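Local coordinates for ornithine carbamoyltransferase (Gloeobacter violaceus, PDB 3GD5), which probably catalyses the reversible transfer of the carbamoyl group from carbamoyl phosphate to L-ornithine, giving L-citrulline and phosphate in arginine biosynthesis, at residues L158-V163 against A226-T231; I184-P189 against V213-D218; D105-R110 against H122-P127; V163-N168 against E190-D195; A25-L30 against A178-S183. One frame throughout, in Å; residues are numbered along the deposited sequence.

Contact 1: L158-V163 against A226-T231; sequences LKLAYV and AHILYT
Three rings line this pairing of parallel strands in the Rossmann-like sheet of the ornithine-binding domain. One face of the His-227 imidazole carries Leu-158 CD1, 4.2 Å from the ring centroid, a slightly off-centre CH-pi contact, and at its edge, in plane, sits the backbone N of Lys-159. Tyr-162 and Tyr-230 leave the same side of the sheet, each with CG anti to its backbone N; their planes are inclined at 31°, and Tyr-230 CD1 meets the edge of the Tyr-162 ring at CD1, 3.5 Å away. Tyr-162 OH bonds to Asp-165 O and Tyr-230 OH to Asp-144 OD2, so the rings fill the buried face while each hydroxyl finds a partner; Tyr-230 also packs on Gln-140 and Cys-272, which probably bind carbamoyl phosphate. Leu-160 shares that face and presses CD2 against Ile-228 CG2 at 3.3 Å, tighter than usual. On the opposite face the small CB of Ala-161 rests against Ala-226 CB and Leu-229 CD2. The straightest backbone bond runs from Ala-161 N to Ile-228 O (176° at the hydrogen); Lys-159 O takes His-227 N and, weakly, Ile-228 N. Thr-231 OG1 donates to Val-163 O at 2.7 Å, nearly along the C=O axis.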
# COMPACT_ATOMS: atom_id res chain seq x y z
N LEU A 158 -40.07 -19.05 -25.63
CA LEU A 158 -38.81 -19.66 -25.21
C LEU A 158 -38.70 -19.75 -23.69
O LEU A 158 -39.43 -19.07 -22.96
CB LEU A 158 -37.64 -18.82 -25.75
CG LEU A 158 -36.87 -19.32 -26.97
CD1 LEU A 158 -37.81 -19.91 -28.00
CD2 LEU A 158 -36.08 -18.15 -27.55
N LYS A 159 -37.81 -20.61 -23.22
CA LYS A 159 -37.59 -20.76 -21.79
C LYS A 159 -36.10 -20.60 -21.46
O LYS A 159 -35.23 -21.24 -22.08
CB LYS A 159 -38.08 -22.12 -21.30
CG LYS A 159 -37.96 -22.28 -19.78
CD LYS A 159 -38.01 -23.74 -19.34
CE LYS A 159 -37.94 -23.85 -17.82
NZ LYS A 159 -37.93 -25.26 -17.33
N LEU A 160 -35.82 -19.74 -20.49
CA LEU A 160 -34.46 -19.46 -20.02
C LEU A 160 -34.30 -20.01 -18.60
O LEU A 160 -35.14 -19.75 -17.72
CB LEU A 160 -34.23 -17.93 -20.03
CG LEU A 160 -32.96 -17.17 -19.58
CD1 LEU A 160 -32.50 -17.68 -18.23
CD2 LEU A 160 -31.86 -17.29 -20.61
N ALA A 161 -33.25 -20.78 -18.37
CA ALA A 161 -32.99 -21.33 -17.05
C ALA A 161 -31.66 -20.76 -16.54
O ALA A 161 -30.63 -20.89 -17.20
CB ALA A 161 -32.92 -22.84 -17.10
N TYR A 162 -31.70 -20.13 -15.38
CA TYR A 162 -30.51 -19.55 -14.77
C TYR A 162 -30.14 -20.37 -13.54
O TYR A 162 -30.99 -20.68 -12.72
CB TYR A 162 -30.76 -18.10 -14.35
CG TYR A 162 -29.61 -17.48 -13.60
CD1 TYR A 162 -28.66 -16.69 -14.26
CD2 TYR A 162 -29.46 -17.68 -12.23
CE1 TYR A 162 -27.59 -16.13 -13.57
CE2 TYR A 162 -28.39 -17.13 -11.53
CZ TYR A 162 -27.46 -16.35 -12.20
OH TYR A 162 -26.43 -15.77 -11.50
N VAL A 163 -28.86 -20.72 -13.43
CA VAL A 163 -28.40 -21.50 -12.29
C VAL A 163 -27.18 -20.84 -11.67
O VAL A 163 -26.25 -20.45 -12.38
CB VAL A 163 -28.05 -22.96 -12.69
CG1 VAL A 163 -29.24 -23.61 -13.38
CG2 VAL A 163 -26.82 -22.98 -13.60
N ALA A 226 -35.41 -26.17 -21.21
CA ALA A 226 -34.91 -24.82 -21.45
C ALA A 226 -34.17 -24.74 -22.78
O ALA A 226 -33.51 -25.70 -23.18
CB ALA A 226 -33.98 -24.39 -20.32
N HIS A 227 -34.29 -23.61 -23.46
CA HIS A 227 -33.61 -23.41 -24.74
C HIS A 227 -32.30 -22.67 -24.47
O HIS A 227 -31.44 -22.57 -25.33
CB HIS A 227 -34.47 -22.54 -25.66
CG HIS A 227 -35.86 -23.04 -25.83
ND1 HIS A 227 -36.21 -23.99 -26.76
CD2 HIS A 227 -37.00 -22.74 -25.15
CE1 HIS A 227 -37.50 -24.26 -26.66
NE2 HIS A 227 -38.00 -23.51 -25.69
N ILE A 228 -32.18 -22.17 -23.24
CA ILE A 228 -31.01 -21.41 -22.84
C ILE A 228 -30.64 -21.68 -21.39
O ILE A 228 -31.46 -21.50 -20.49
CB ILE A 228 -31.27 -19.88 -22.99
CG1 ILE A 228 -31.75 -19.56 -24.41
CG2 ILE A 228 -30.01 -19.08 -22.68
CD1 ILE A 228 -33.06 -18.78 -24.43
N LEU A 229 -29.41 -22.13 -21.16
CA LEU A 229 -28.92 -22.33 -19.80
C LEU A 229 -27.98 -21.15 -19.54
O LEU A 229 -27.05 -20.90 -20.31
CB LEU A 229 -28.18 -23.66 -19.68
CG LEU A 229 -29.06 -24.90 -19.84
CD1 LEU A 229 -28.22 -26.15 -19.63
CD2 LEU A 229 -30.21 -24.87 -18.83
N TYR A 230 -28.24 -20.42 -18.46
CA TYR A 230 -27.47 -19.23 -18.13
C TYR A 230 -26.86 -19.32 -16.75
O TYR A 230 -27.49 -19.78 -15.80
CB TYR A 230 -28.40 -18.01 -18.19
CG TYR A 230 -27.72 -16.67 -18.32
CD1 TYR A 230 -26.91 -16.15 -17.30
CD2 TYR A 230 -27.91 -15.88 -19.45
CE1 TYR A 230 -26.32 -14.89 -17.41
CE2 TYR A 230 -27.34 -14.63 -19.58
CZ TYR A 230 -26.54 -14.14 -18.56
OH TYR A 230 -25.94 -12.90 -18.71
N THR A 231 -25.62 -18.87 -16.63
CA THR A 231 -24.96 -18.88 -15.34
C THR A 231 -23.96 -17.73 -15.25
O THR A 231 -23.66 -17.07 -16.24
CB THR A 231 -24.25 -20.21 -15.05
OG1 THR A 231 -23.90 -20.26 -13.67
CG2 THR A 231 -23.00 -20.35 -15.90

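Contact 2: I184-P189 against V213-D218; sequences IAVATP and VQILRD
Four backbone hydrogen bonds join 184-189 to 213-218, neighbouring parallel strands linked by helix 196-209 in a beta-alpha-beta unit at one margin of the Rossmann-like sheet. Ile-184 O accepts from Gln-214 N, and Gln-214 O in turn accepts from Val-186 N at 2.7 Å, nearly along the carbonyl axis and almost straight at 171°. The next bond, Leu-216 N to Val-186 O, is less regular, its donor standing above the carbonyl plane. Thr-188 N to Leu-216 O, 3.2 Å, carries the pairing one residue past the end of strand 183-187.

Apolar packing differs between the two faces. On one, the branched residues Ile-184, Val-186, Val-213 and Ile-215 suit extended backbone; Ile-184 and Val-213 lie side by side with CG2 meeting CG2. Val-186 CG1 occupies the crowded position between N and carbonyl carbon (chi1 50°), which brings it 3.1 Å from Gln-214 O, while Ile-215 CD1 folds back to 3.7 Å from the same CG1. The other face has Ala-185 and Ala-187, whose small side chains leave room for Leu-216 and for Ala-222 of helix 219-223.

Polar side chains gather at the C-terminal ends. Thr-188 OG1 donates to Pro-189 O in its own segment. Asp-218 OD1 accepts from Phe-220 N, an N-cap for helix 219-223. Arg-217 starts away from the partner strand but bends at chi2 and chi3, placing the backbone carbonyl of Pro-189 over one face of its guanidinium and giving a weak bond from NH2 to Thr-188 O at 2.9 Å.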
# COMPACT_ATOMS: atom_id res chain seq x y z
N ILE A 184 -38.85 -17.96 -17.53
CA ILE A 184 -37.58 -18.07 -16.84
C ILE A 184 -37.67 -18.81 -15.52
O ILE A 184 -38.57 -18.57 -14.71
CB ILE A 184 -36.93 -16.68 -16.57
CG1 ILE A 184 -35.64 -16.86 -15.76
CG2 ILE A 184 -37.93 -15.76 -15.85
CD1 ILE A 184 -34.84 -15.59 -15.55
N ALA A 185 -36.73 -19.72 -15.32
CA ALA A 185 -36.65 -20.51 -14.10
C ALA A 185 -35.27 -20.21 -13.51
O ALA A 185 -34.24 -20.42 -14.16
CB ALA A 185 -36.78 -21.99 -14.43
N VAL A 186 -35.25 -19.69 -12.28
CA VAL A 186 -34.00 -19.36 -11.63
C VAL A 186 -33.74 -20.29 -10.46
O VAL A 186 -34.49 -20.30 -9.48
CB VAL A 186 -34.00 -17.90 -11.13
CG1 VAL A 186 -35.26 -17.63 -10.33
CG2 VAL A 186 -32.76 -17.64 -10.27
N ALA A 187 -32.68 -21.08 -10.57
CA ALA A 187 -32.30 -22.02 -9.54
C ALA A 187 -31.07 -21.53 -8.77
O ALA A 187 -30.02 -21.25 -9.36
CB ALA A 187 -32.02 -23.40 -10.17
N THR A 188 -31.20 -21.44 -7.45
CA THR A 188 -30.11 -20.98 -6.60
C THR A 188 -30.13 -21.72 -5.28
O THR A 188 -31.11 -22.38 -4.94
CB THR A 188 -30.26 -19.50 -6.23
OG1 THR A 188 -31.19 -19.37 -5.14
CG2 THR A 188 -30.76 -18.70 -7.41
N PRO A 189 -29.03 -21.64 -4.52
CA PRO A 189 -29.03 -22.33 -3.23
C PRO A 189 -30.04 -21.58 -2.35
O PRO A 189 -30.48 -20.48 -2.71
CB PRO A 189 -27.59 -22.15 -2.74
CG PRO A 189 -26.81 -22.11 -4.02
CD PRO A 189 -27.67 -21.21 -4.89
N VAL A 213 -42.68 -17.45 -14.42
CA VAL A 213 -41.49 -17.17 -13.63
C VAL A 213 -41.40 -18.14 -12.46
O VAL A 213 -42.36 -18.30 -11.71
CB VAL A 213 -41.53 -15.73 -13.08
CG1 VAL A 213 -40.38 -15.51 -12.10
CG2 VAL A 213 -41.47 -14.73 -14.23
N GLN A 214 -40.24 -18.75 -12.30
CA GLN A 214 -40.04 -19.71 -11.22
C GLN A 214 -38.71 -19.56 -10.48
O GLN A 214 -37.64 -19.51 -11.09
CB GLN A 214 -40.11 -21.13 -11.77
CG GLN A 214 -41.45 -21.52 -12.33
CD GLN A 214 -41.37 -22.83 -13.07
OE1 GLN A 214 -40.86 -22.89 -14.20
NE2 GLN A 214 -41.86 -23.90 -12.45
N ILE A 215 -38.80 -19.50 -9.15
CA ILE A 215 -37.62 -19.41 -8.31
C ILE A 215 -37.51 -20.77 -7.65
O ILE A 215 -38.24 -21.09 -6.72
CB ILE A 215 -37.75 -18.28 -7.25
CG1 ILE A 215 -36.64 -18.42 -6.20
CG2 ILE A 215 -39.11 -18.34 -6.59
CD1 ILE A 215 -35.23 -18.56 -6.77
N LEU A 216 -36.60 -21.59 -8.17
CA LEU A 216 -36.42 -22.94 -7.68
C LEU A 216 -35.11 -23.18 -6.96
O LEU A 216 -34.22 -22.33 -6.93
CB LEU A 216 -36.52 -23.92 -8.86
CG LEU A 216 -37.62 -23.66 -9.89
CD1 LEU A 216 -37.54 -24.72 -10.98
CD2 LEU A 216 -38.98 -23.69 -9.22
N ARG A 217 -34.99 -24.37 -6.39
CA ARG A 217 -33.80 -24.76 -5.68
C ARG A 217 -33.01 -25.75 -6.54
O ARG A 217 -31.78 -25.70 -6.58
CB ARG A 217 -34.19 -25.41 -4.35
CG ARG A 217 -33.04 -25.64 -3.39
CD ARG A 217 -32.41 -24.34 -2.90
NE ARG A 217 -33.36 -23.49 -2.18
CZ ARG A 217 -34.05 -22.50 -2.73
NH1 ARG A 217 -34.89 -21.77 -2.00
NH2 ARG A 217 -33.90 -22.22 -4.02
N ASP A 218 -33.72 -26.62 -7.25
CA ASP A 218 -33.08 -27.62 -8.11
C ASP A 218 -32.80 -27.13 -9.52
O ASP A 218 -33.70 -26.72 -10.24
CB ASP A 218 -33.94 -28.89 -8.19
CG ASP A 218 -33.42 -29.88 -9.24
OD1 ASP A 218 -32.21 -30.20 -9.24
OD2 ASP A 218 -34.23 -30.34 -10.07

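Contact 3: D105-R110 against H122-P127; sequences DGLAIR and HYAGIP
Pro-127 O receives the backbone N-H of Leu-107 at 3.0 Å, nearly along the carbonyl axis and fairly straight (158° at the hydrogen). Gly-106 CA lies against the same oxygen at 3.5 Å in a CA-H...O contact, so one carbonyl meets two successive residues of the strand. Proline has no N-H to offer, but its carbonyl serves as well as any other, and its ring sets CD 3.5 Å from Asp-105 O.

Around this bond the side chains are apolar. Leu-107 CG, anti to its own carbonyl carbon, leads the isobutyl group toward the turn, where CD1 touches Ala-124 CB at 4.0 Å. Ile-126 crosses it obliquely, its CD1 3.9 Å from Leu-107 CG and also close to Gly-106 N. To do so Ile-126 holds CG1 in the crowded position between N and carbonyl carbon (chi1 45°).

Further out, Gly-125, just past helix 114-124, has a positive phi (77°), a conformation that favours glycine, and so turns the chain toward the sheet. Asp-105 directs OD2 to Val-50 N, tying the start of the strand to strand 50-55, while Leu-100 of helix 93-100 also packs on Leu-107. This is the return of a beta-alpha-beta crossover in the parallel sheet of the carbamoyl-phosphate domain; at the far end of strand 106-110 stands Arg-110, which probably binds carbamoyl phosphate.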
# COMPACT_ATOMS: atom_id res chain seq x y z
N ASP A 105 -22.19 14.76 -21.96
CA ASP A 105 -23.59 14.61 -22.37
C ASP A 105 -24.26 13.33 -21.91
O ASP A 105 -25.43 13.09 -22.20
CB ASP A 105 -23.64 14.69 -23.89
CG ASP A 105 -22.86 15.86 -24.41
OD1 ASP A 105 -23.38 16.99 -24.34
OD2 ASP A 105 -21.72 15.66 -24.87
N GLY A 106 -23.53 12.49 -21.19
CA GLY A 106 -24.10 11.25 -20.71
C GLY A 106 -23.17 10.55 -19.75
O GLY A 106 -21.96 10.75 -19.80
N LEU A 107 -23.73 9.73 -18.87
CA LEU A 107 -22.93 9.02 -17.90
C LEU A 107 -23.28 7.54 -17.83
O LEU A 107 -24.44 7.18 -17.63
CB LEU A 107 -23.09 9.64 -16.51
CG LEU A 107 -22.64 11.09 -16.32
CD1 LEU A 107 -23.01 11.55 -14.92
CD2 LEU A 107 -21.14 11.21 -16.56
N ALA A 108 -22.28 6.70 -18.02
CA ALA A 108 -22.44 5.27 -17.90
C ALA A 108 -21.73 5.03 -16.58
O ALA A 108 -20.51 5.26 -16.49
CB ALA A 108 -21.72 4.56 -19.03
N ILE A 109 -22.46 4.60 -15.56
CA ILE A 109 -21.83 4.41 -14.27
C ILE A 109 -21.98 3.09 -13.53
O ILE A 109 -23.03 2.45 -13.54
CB ILE A 109 -22.19 5.58 -13.30
CG1 ILE A 109 -22.56 5.04 -11.93
CG2 ILE A 109 -23.26 6.47 -13.90
CD1 ILE A 109 -22.85 6.12 -10.94
N ARG A 110 -20.88 2.71 -12.88
CA ARG A 110 -20.76 1.49 -12.10
C ARG A 110 -20.62 1.81 -10.61
O ARG A 110 -19.59 2.31 -10.19
CB ARG A 110 -19.51 0.72 -12.50
CG ARG A 110 -19.72 -0.42 -13.46
CD ARG A 110 -18.78 -1.54 -13.08
NE ARG A 110 -19.03 -1.98 -11.71
CZ ARG A 110 -18.43 -3.01 -11.12
NH1 ARG A 110 -17.52 -3.72 -11.77
NH2 ARG A 110 -18.77 -3.34 -9.88
N HIS A 122 -30.19 11.87 -10.48
CA HIS A 122 -30.95 12.96 -9.91
C HIS A 122 -30.30 14.34 -10.10
O HIS A 122 -30.96 15.30 -10.48
CB HIS A 122 -31.16 12.68 -8.42
CG HIS A 122 -32.13 13.61 -7.76
ND1 HIS A 122 -31.96 14.97 -7.75
CD2 HIS A 122 -33.27 13.36 -7.07
CE1 HIS A 122 -32.96 15.53 -7.08
NE2 HIS A 122 -33.77 14.57 -6.66
N TYR A 123 -29.00 14.42 -9.84
CA TYR A 123 -28.26 15.68 -9.93
C TYR A 123 -27.54 16.00 -11.24
O TYR A 123 -27.33 17.17 -11.56
CB TYR A 123 -27.24 15.75 -8.79
CG TYR A 123 -27.86 16.01 -7.45
CD1 TYR A 123 -28.35 17.27 -7.13
CD2 TYR A 123 -27.96 15.01 -6.49
CE1 TYR A 123 -28.93 17.53 -5.90
CE2 TYR A 123 -28.54 15.26 -5.25
CZ TYR A 123 -29.02 16.52 -4.96
OH TYR A 123 -29.59 16.79 -3.74
N ALA A 124 -27.15 14.97 -12.00
CA ALA A 124 -26.43 15.17 -13.25
C ALA A 124 -27.14 16.03 -14.28
O ALA A 124 -26.52 16.85 -14.95
CB ALA A 124 -26.08 13.81 -13.86
N GLY A 125 -28.45 15.84 -14.42
CA GLY A 125 -29.18 16.63 -15.40
C GLY A 125 -28.93 16.11 -16.80
O GLY A 125 -29.31 16.74 -17.78
N ILE A 126 -28.29 14.95 -16.88
CA ILE A 126 -28.00 14.32 -18.17
C ILE A 126 -28.30 12.82 -18.07
O ILE A 126 -28.28 12.25 -16.98
CB ILE A 126 -26.52 14.54 -18.63
CG1 ILE A 126 -25.55 14.29 -17.47
CG2 ILE A 126 -26.35 15.95 -19.20
CD1 ILE A 126 -24.08 14.30 -17.90
N PRO A 127 -28.58 12.18 -19.20
CA PRO A 127 -28.88 10.74 -19.20
C PRO A 127 -27.88 9.92 -18.41
O PRO A 127 -26.66 10.07 -18.58
CB PRO A 127 -28.88 10.38 -20.68
CG PRO A 127 -29.29 11.65 -21.35
CD PRO A 127 -28.52 12.70 -20.58

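Contact 4: V163-N168 against E190-D195; sequences VGDGNN and EGFTPD
A carboxylate oxygen lies in the plane of a phenyl ring here: Asp-165 OD1 comes to the edge of Phe-192, 3.8 Å from CD2 and 3.5 Å from CB. Because OD1 lies in the ring plane it meets the C-H rim and not the pi cloud; the carboxylate plane stands at 85° to the ring. Asp-165 reaches this place with CG anti to its backbone N (chi1 170°), and Phe-192 turns to it with CG anti to the carbonyl carbon. The same OD1 is hydrogen-bonded to His-245 NE2 of the second subunit, whose imidazole also meets the Phe-192 ring at about a right angle. Phe-250 of the same chain packs edge-to-face on Phe-192, so the phenyl is set among aromatic groups from both subunits.

Gly-166 N donates to Phe-192 O at 2.9 Å, in the carbonyl plane. Gly-166 is the centre of an inverse gamma turn, closed by a weak bond from Asn-167 N to Asp-165 O. The loop passes so near Pro-194, with Gly-166 CA 4.0 Å from Pro-194 N, that a side chain would collide with the backbone of Thr-193 and Pro-194; glycine fits because it has none.

The two loops follow strands 159-163 and 183-187, at the C-terminal edge of the Rossmann-like sheet where such domains usually bind ligands, and Asn-168, probably an ornithine ligand, begins the next helix. Burial would oppose a charge on Asp-165, but an imidazole N-H would help to stabilise its carboxylate; the bond links the subunits near the ornithine site, whether or not His-245 is charged.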
# COMPACT_ATOMS: atom_id res chain seq x y z
N VAL A 163 -28.86 -20.72 -13.43
CA VAL A 163 -28.40 -21.50 -12.29
C VAL A 163 -27.18 -20.84 -11.67
O VAL A 163 -26.25 -20.45 -12.38
CB VAL A 163 -28.05 -22.96 -12.69
CG1 VAL A 163 -29.24 -23.61 -13.38
CG2 VAL A 163 -26.82 -22.98 -13.60
N GLY A 164 -27.20 -20.71 -10.35
CA GLY A 164 -26.10 -20.08 -9.65
C GLY A 164 -26.61 -19.17 -8.55
O GLY A 164 -27.54 -19.52 -7.81
N ASP A 165 -26.00 -18.00 -8.43
CA ASP A 165 -26.37 -17.03 -7.41
C ASP A 165 -27.37 -16.00 -7.93
O ASP A 165 -27.18 -15.43 -9.00
CB ASP A 165 -25.10 -16.33 -6.91
CG ASP A 165 -25.39 -15.13 -6.03
OD1 ASP A 165 -26.39 -15.14 -5.28
OD2 ASP A 165 -24.59 -14.18 -6.07
N GLY A 166 -28.44 -15.79 -7.17
CA GLY A 166 -29.45 -14.82 -7.57
C GLY A 166 -28.88 -13.43 -7.37
O GLY A 166 -29.09 -12.80 -6.33
N ASN A 167 -28.16 -12.96 -8.38
CA ASN A 167 -27.50 -11.67 -8.33
C ASN A 167 -28.09 -10.61 -9.25
O ASN A 167 -29.22 -10.72 -9.72
CB ASN A 167 -26.03 -11.86 -8.70
CG ASN A 167 -25.86 -12.57 -10.03
OD1 ASN A 167 -26.81 -12.66 -10.83
ND2 ASN A 167 -24.66 -13.08 -10.29
N ASN A 168 -27.29 -9.58 -9.52
CA ASN A 168 -27.71 -8.49 -10.38
C ASN A 168 -28.17 -8.93 -11.76
O ASN A 168 -29.18 -8.42 -12.25
CB ASN A 168 -26.60 -7.42 -10.51
CG ASN A 168 -25.20 -8.01 -10.64
OD1 ASN A 168 -25.01 -9.14 -11.12
ND2 ASN A 168 -24.20 -7.24 -10.22
N GLU A 190 -30.40 -22.17 -1.22
CA GLU A 190 -31.38 -21.60 -0.30
C GLU A 190 -31.20 -20.13 0.10
O GLU A 190 -32.14 -19.34 -0.01
CB GLU A 190 -31.45 -22.46 0.96
CG GLU A 190 -32.48 -22.00 1.96
CD GLU A 190 -32.67 -23.01 3.07
OE1 GLU A 190 -33.07 -24.15 2.76
OE2 GLU A 190 -32.41 -22.67 4.25
N GLY A 191 -30.01 -19.75 0.57
CA GLY A 191 -29.83 -18.37 0.98
C GLY A 191 -29.34 -17.39 -0.07
O GLY A 191 -29.02 -16.24 0.23
N PHE A 192 -29.29 -17.83 -1.32
CA PHE A 192 -28.82 -16.96 -2.39
C PHE A 192 -29.85 -16.81 -3.48
O PHE A 192 -29.52 -16.85 -4.66
CB PHE A 192 -27.52 -17.51 -2.98
CG PHE A 192 -26.41 -17.67 -1.97
CD1 PHE A 192 -26.49 -18.64 -0.98
CD2 PHE A 192 -25.29 -16.84 -2.01
CE1 PHE A 192 -25.49 -18.78 -0.02
CE2 PHE A 192 -24.28 -16.96 -1.06
CZ PHE A 192 -24.38 -17.93 -0.06
N THR A 193 -31.11 -16.62 -3.08
CA THR A 193 -32.19 -16.46 -4.04
C THR A 193 -32.29 -15.01 -4.50
O THR A 193 -31.74 -14.11 -3.86
CB THR A 193 -33.55 -16.88 -3.42
OG1 THR A 193 -33.88 -15.99 -2.34
CG2 THR A 193 -33.49 -18.30 -2.90
N PRO A 194 -32.97 -14.77 -5.64
CA PRO A 194 -33.15 -13.43 -6.20
C PRO A 194 -33.94 -12.60 -5.20
O PRO A 194 -34.67 -13.14 -4.37
CB PRO A 194 -33.97 -13.67 -7.46
CG PRO A 194 -33.64 -15.08 -7.83
CD PRO A 194 -33.61 -15.78 -6.50
N ASP A 195 -33.82 -11.28 -5.30
CA ASP A 195 -34.55 -10.37 -4.43
C ASP A 195 -36.05 -10.61 -4.64
O ASP A 195 -36.58 -10.38 -5.74
CB ASP A 195 -34.18 -8.93 -4.79
CG ASP A 195 -35.07 -7.90 -4.13
OD1 ASP A 195 -35.97 -8.29 -3.35
OD2 ASP A 195 -34.87 -6.70 -4.40

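Contact 5: A25-L30 against A178-S183; sequences AQLHAL and AKVGMS
Leu-27, Val-180 and His-28 have the most surface buried where helix 24-39 of the carbamoyl-phosphate domain meets the C-terminal end of helix 168-180 of the ornithine domain. Leu-27 points toward helix 168-180. With CG anti to the backbone N (chi1 -179°), its CD2 methyl alone does the touching, 3.7 Å from Lys-179 CB and 3.8 Å from Val-180 CG1, and the side chains cross at about a right angle. Val-180 CG1, anti to its carbonyl carbon, also meets the imidazole of His-28, with NE2 3.9 Å away. His-28 CE1 lies at 3.8 Å from Lys-179 O, while its ND1 bonds to Glu-24 O one turn back in its own helix, which fixes the ring's rotation.

Lys-179 suits the border because its methylene base packs on the leucine while its ammonium group reaches out to a salt bridge with Asp-20. Gly-181 ends the helix in a Schellman motif, its positive phi (83°) letting the chain turn toward strand 183-187. Leu-145 of helix 138-152, which runs between the domains, also covers Leu-27.

Non-directional methyl contacts of this kind are consistent with a boundary where the domains may shift slightly, as in relatives that close on ligand binding.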
# COMPACT_ATOMS: atom_id res chain seq x y z
N ALA A 25 -42.87 -2.45 -24.54
CA ALA A 25 -42.74 -1.74 -25.81
C ALA A 25 -41.38 -1.08 -26.01
O ALA A 25 -40.80 -1.12 -27.09
CB ALA A 25 -43.85 -0.69 -25.93
N GLN A 26 -40.86 -0.45 -24.97
CA GLN A 26 -39.58 0.22 -25.08
C GLN A 26 -38.43 -0.79 -25.24
O GLN A 26 -37.47 -0.54 -25.97
CB GLN A 26 -39.39 1.11 -23.86
CG GLN A 26 -40.54 2.09 -23.71
CD GLN A 26 -40.49 2.91 -22.43
OE1 GLN A 26 -40.48 2.35 -21.33
NE2 GLN A 26 -40.45 4.23 -22.57
N LEU A 27 -38.56 -1.94 -24.58
CA LEU A 27 -37.52 -2.96 -24.67
C LEU A 27 -37.39 -3.49 -26.09
O LEU A 27 -36.27 -3.66 -26.60
CB LEU A 27 -37.82 -4.11 -23.71
CG LEU A 27 -36.79 -5.25 -23.68
CD1 LEU A 27 -35.39 -4.68 -23.45
CD2 LEU A 27 -37.16 -6.24 -22.58
N HIS A 28 -38.53 -3.74 -26.74
CA HIS A 28 -38.51 -4.25 -28.11
C HIS A 28 -37.90 -3.23 -29.08
O HIS A 28 -37.09 -3.58 -29.94
CB HIS A 28 -39.92 -4.63 -28.57
CG HIS A 28 -40.44 -5.89 -27.95
ND1 HIS A 28 -41.25 -5.89 -26.84
CD2 HIS A 28 -40.23 -7.19 -28.27
CE1 HIS A 28 -41.51 -7.14 -26.49
NE2 HIS A 28 -40.90 -7.95 -27.34
N ALA A 29 -38.29 -1.97 -28.93
CA ALA A 29 -37.76 -0.92 -29.79
C ALA A 29 -36.24 -0.92 -29.67
O ALA A 29 -35.51 -0.91 -30.67
CB ALA A 29 -38.33 0.42 -29.38
N LEU A 30 -35.76 -0.93 -28.43
CA LEU A 30 -34.33 -0.94 -28.14
C LEU A 30 -33.67 -2.11 -28.85
O LEU A 30 -32.69 -1.94 -29.58
CB LEU A 30 -34.12 -1.05 -26.63
CG LEU A 30 -32.69 -0.81 -26.14
CD1 LEU A 30 -32.25 0.60 -26.54
CD2 LEU A 30 -32.65 -0.98 -24.63
N ALA A 178 -39.39 -11.90 -18.69
CA ALA A 178 -40.81 -11.65 -18.57
C ALA A 178 -41.28 -10.64 -19.60
O ALA A 178 -42.26 -10.88 -20.32
CB ALA A 178 -41.14 -11.15 -17.17
N LYS A 179 -40.57 -9.52 -19.70
CA LYS A 179 -40.94 -8.46 -20.64
C LYS A 179 -41.03 -8.85 -22.12
O LYS A 179 -41.74 -8.19 -22.88
CB LYS A 179 -39.99 -7.27 -20.49
CG LYS A 179 -40.20 -6.46 -19.22
CD LYS A 179 -39.34 -5.22 -19.23
CE LYS A 179 -39.68 -4.29 -18.08
NZ LYS A 179 -39.37 -4.93 -16.78
N VAL A 180 -40.32 -9.89 -22.54
CA VAL A 180 -40.40 -10.31 -23.94
C VAL A 180 -41.22 -11.58 -24.10
O VAL A 180 -41.32 -12.14 -25.20
CB VAL A 180 -38.99 -10.54 -24.57
CG1 VAL A 180 -38.26 -9.22 -24.70
CG2 VAL A 180 -38.20 -11.53 -23.73
N GLY A 181 -41.81 -12.05 -23.00
CA GLY A 181 -42.63 -13.24 -23.04
C GLY A 181 -41.83 -14.52 -22.95
O GLY A 181 -42.32 -15.59 -23.32
N MET A 182 -40.60 -14.43 -22.47
CA MET A 182 -39.75 -15.61 -22.34
C MET A 182 -39.89 -16.12 -20.91
O MET A 182 -39.76 -15.36 -19.95
CB MET A 182 -38.29 -15.25 -22.63
CG MET A 182 -37.34 -16.44 -22.63
SD MET A 182 -35.58 -16.00 -22.91
CE MET A 182 -35.63 -15.42 -24.53
N SER A 183 -40.17 -17.42 -20.78
CA SER A 183 -40.30 -18.03 -19.47
C SER A 183 -38.92 -18.17 -18.84
O SER A 183 -37.94 -18.45 -19.52
CB SER A 183 -40.96 -19.41 -19.58
OG SER A 183 -42.34 -19.29 -19.91

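How the contacts relate
From the N terminus, helix 24-39 opens contact 5, whose loop closes only at 178-183 and spans both domains. Contact 3 falls wholly within that span, a short closure in the carbamoyl-phosphate domain that touches none of the others. Strand 159-163 then opens contact 1 before contact 5 has closed, so these two cross. Contacts 2 and 4 both lie inside the loop of contact 1 and cross each other; contact 4 also crosses contact 5 and shares Val-163 with contact 1. Contacts 1 and 2 join through adjacent strands 159-163 and 183-187, contact 4 gathers the loops that follow them, and contact 5 ties this domain to the other.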